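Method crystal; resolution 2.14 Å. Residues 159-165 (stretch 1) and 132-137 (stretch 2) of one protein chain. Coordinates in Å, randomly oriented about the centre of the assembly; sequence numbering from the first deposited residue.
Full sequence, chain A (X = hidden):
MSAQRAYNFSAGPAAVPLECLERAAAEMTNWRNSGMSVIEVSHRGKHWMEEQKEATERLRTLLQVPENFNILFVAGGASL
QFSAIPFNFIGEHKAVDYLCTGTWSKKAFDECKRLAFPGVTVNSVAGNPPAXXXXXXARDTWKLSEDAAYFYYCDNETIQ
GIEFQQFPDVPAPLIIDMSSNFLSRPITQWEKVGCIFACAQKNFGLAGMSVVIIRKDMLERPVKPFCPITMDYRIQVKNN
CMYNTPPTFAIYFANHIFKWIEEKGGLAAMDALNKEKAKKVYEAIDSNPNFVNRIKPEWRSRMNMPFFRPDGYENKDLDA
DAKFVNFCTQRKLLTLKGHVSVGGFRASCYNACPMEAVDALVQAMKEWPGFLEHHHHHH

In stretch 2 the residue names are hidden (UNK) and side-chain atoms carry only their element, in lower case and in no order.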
# COMPACT_ATOMS: atom_id res chain seq x y z
N ILE A 159 -8.57 -2.96 -20.59
CA ILE A 159 -9.91 -2.56 -21.05
C ILE A 159 -10.10 -2.84 -22.55
O ILE A 159 -11.18 -3.26 -22.98
CB ILE A 159 -10.19 -1.08 -20.70
CG1 ILE A 159 -10.12 -0.89 -19.19
CG2 ILE A 159 -11.55 -0.64 -21.24
CD1 ILE A 159 -9.96 0.55 -18.75
N GLN A 160 -9.05 -2.59 -23.34
CA GLN A 160 -9.10 -2.79 -24.79
C GLN A 160 -8.79 -4.24 -25.21
O GLN A 160 -9.17 -4.66 -26.29
CB GLN A 160 -8.15 -1.83 -25.49
CG GLN A 160 -8.60 -0.37 -25.47
CD GLN A 160 -8.38 0.33 -24.15
OE1 GLN A 160 -7.44 0.03 -23.41
NE2 GLN A 160 -9.25 1.28 -23.84
N GLY A 161 -8.10 -4.99 -24.35
CA GLY A 161 -7.66 -6.35 -24.71
C GLY A 161 -6.61 -6.38 -25.81
O GLY A 161 -6.65 -7.26 -26.67
N ILE A 162 -5.68 -5.43 -25.77
CA ILE A 162 -4.55 -5.33 -26.72
C ILE A 162 -3.24 -5.69 -25.99
O ILE A 162 -2.88 -5.02 -25.03
CB ILE A 162 -4.45 -3.92 -27.33
CG1 ILE A 162 -5.75 -3.60 -28.09
CG2 ILE A 162 -3.25 -3.80 -28.28
CD1 ILE A 162 -5.80 -2.25 -28.77
N GLU A 163 -2.56 -6.74 -26.44
CA GLU A 163 -1.34 -7.25 -25.80
C GLU A 163 -0.24 -7.39 -26.83
O GLU A 163 -0.48 -7.82 -27.96
CB GLU A 163 -1.59 -8.62 -25.15
CG GLU A 163 -0.46 -9.12 -24.25
CD GLU A 163 -0.81 -10.39 -23.48
OE1 GLU A 163 -1.45 -11.29 -24.05
OE2 GLU A 163 -0.43 -10.50 -22.29
N PHE A 164 0.98 -7.04 -26.43
CA PHE A 164 2.15 -7.19 -27.28
C PHE A 164 2.61 -8.62 -27.18
O PHE A 164 2.68 -9.17 -26.08
CB PHE A 164 3.28 -6.28 -26.81
CG PHE A 164 3.09 -4.85 -27.16
CD1 PHE A 164 3.84 -4.27 -28.19
CD2 PHE A 164 2.19 -4.06 -26.46
CE1 PHE A 164 3.67 -2.93 -28.52
CE2 PHE A 164 2.02 -2.73 -26.78
CZ PHE A 164 2.77 -2.16 -27.81
N GLN A 165 2.95 -9.23 -28.32
CA GLN A 165 3.52 -10.58 -28.32
C GLN A 165 5.02 -10.57 -27.98
O GLN A 165 5.53 -11.53 -27.40
CB GLN A 165 3.26 -11.27 -29.66
CG GLN A 165 1.78 -11.44 -29.95
CD GLN A 165 1.49 -12.41 -31.08
OE1 GLN A 165 2.22 -12.47 -32.07
NE2 GLN A 165 0.40 -13.18 -30.94
N UNK A 132 -11.94 2.98 -29.83
CA UNK A 132 -11.85 1.51 -29.87
C UNK A 132 -10.75 1.04 -30.82
O UNK A 132 -11.04 0.65 -31.96
c UNK A 132 -13.20 0.91 -30.28
n UNK A 132 -15.32 2.01 -29.88
c UNK A 132 -14.31 1.32 -29.35
o UNK A 132 -14.26 1.03 -28.16
N UNK A 133 -9.48 1.06 -30.37
CA UNK A 133 -8.42 0.59 -31.26
C UNK A 133 -8.52 -0.90 -31.52
O UNK A 133 -8.99 -1.64 -30.67
c UNK A 133 -7.14 0.92 -30.48
c UNK A 133 -8.95 1.55 -29.09
c UNK A 133 -7.56 0.99 -29.06
N UNK A 134 -8.12 -1.31 -32.72
CA UNK A 134 -8.12 -2.72 -33.14
C UNK A 134 -6.71 -3.32 -33.16
O UNK A 134 -6.56 -4.51 -33.45
c UNK A 134 -7.93 -2.35 -35.66
c UNK A 134 -8.79 -2.91 -34.52
c UNK A 134 -10.18 -2.27 -34.53
N UNK A 135 -5.70 -2.50 -32.87
CA UNK A 135 -4.31 -2.90 -33.00
C UNK A 135 -3.41 -1.88 -32.30
O UNK A 135 -3.87 -0.79 -31.94
c UNK A 135 -3.92 -3.01 -34.50
c UNK A 135 -4.08 -1.71 -35.29
o UNK A 135 -3.30 -2.88 -37.25
o UNK A 135 -4.22 -0.91 -37.53
c UNK A 135 -3.85 -1.85 -36.79
N UNK A 136 -2.15 -2.26 -32.10
CA UNK A 136 -1.10 -1.30 -31.79
C UNK A 136 -0.72 -0.65 -33.13
O UNK A 136 -0.52 -1.36 -34.12
c UNK A 136 1.30 -1.00 -31.03
c UNK A 136 0.13 -1.98 -31.18
c UNK A 136 -0.24 -2.60 -29.84
N UNK A 137 -0.63 0.70 -33.18
CA UNK A 137 -0.24 1.35 -34.44
C UNK A 137 1.10 0.84 -34.96
O UNK A 137 1.98 0.50 -34.16
c UNK A 137 -0.14 2.83 -34.05
c UNK A 137 -0.94 1.70 -32.14
c UNK A 137 -1.09 2.97 -32.91

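Position 132 carries four side-chain atoms: a carbon on CA, then a second carbon bearing one oxygen and one nitrogen. Two carbons ending in a planar O/N pair describe a short carboxamide. Its CA-to-CB bond points away from stretch 1, and no side-chain atom comes within contact distance. The residue is Asn-132, whose ND2 is hydrogen-bonded elsewhere in the structure.

At position 133 three carbons close a ring onto the backbone nitrogen, a pattern that leaves a single candidate among the standard residues. The CA-to-CB bond points toward stretch 1, and the carbon at the middle of the three approaches both Gln-160 and Ile-162. This is Pro-133; its CG lies 3.7 Å from CD1 of Ile-162 and 4.0 Å from CG of Gln-160, so CG packs against aliphatic carbon of both residues.

Position 134 has three carbons, one bonded to CA and carrying the other two. Its CA-to-CB bond points away, and the side chain makes no contact with stretch 1. Such branching at CB without oxygen identifies Val-134.

Position 135 shows three carbons in an unbranched chain, the third bearing two oxygens: a carboxylate one methylene longer than that of aspartate. Its CA-to-CB bond also points away from stretch 1, and the side chain makes no contact there. What reaches across is the backbone, with O of position 135 4.0 Å from CD1 of Ile-162, a packing contact with a methyl group. The residue is Glu-135, and its OE1 finds a hydrogen bond elsewhere.

Position 136 again has a carbon on CA carrying two more carbons, but here the CA-to-CB bond points toward stretch 1, and one methyl touches Ile-162 and Phe-164. This is Val-136, with chi1 in the t well. Its CG2 sits 3.6 Å from CG2 of Ile-162 and 3.7 Å from CZ of Phe-164. The same methyl lies over one face of the aromatic ring, CG2 being 4.0 Å from the centroid of the Phe-164 ring and 28° off the normal, as a CH-pi contact.

Position 137 repeats the three-carbon ring closed onto N, and its side chain makes no contact with stretch 1. It is Pro-137.

The contact is small, burying 268 Å² in all, and no hydrogen bond crosses it. Ile-162 is its centre: with chi1 m and chi2 t, CD1 extends to Pro-133 while CG2 meets Val-136. Phe-164, whose CA-to-CB bond runs sideways, brings its ring nearer, so that one face lies against CG2 of Val-136. The CA-to-CB bonds of Asn-132 and Glu-135 point away and their side chains make no contact; the contact is mainly apolar packing.

Stretch 2, residues 132-137: NPVEVP
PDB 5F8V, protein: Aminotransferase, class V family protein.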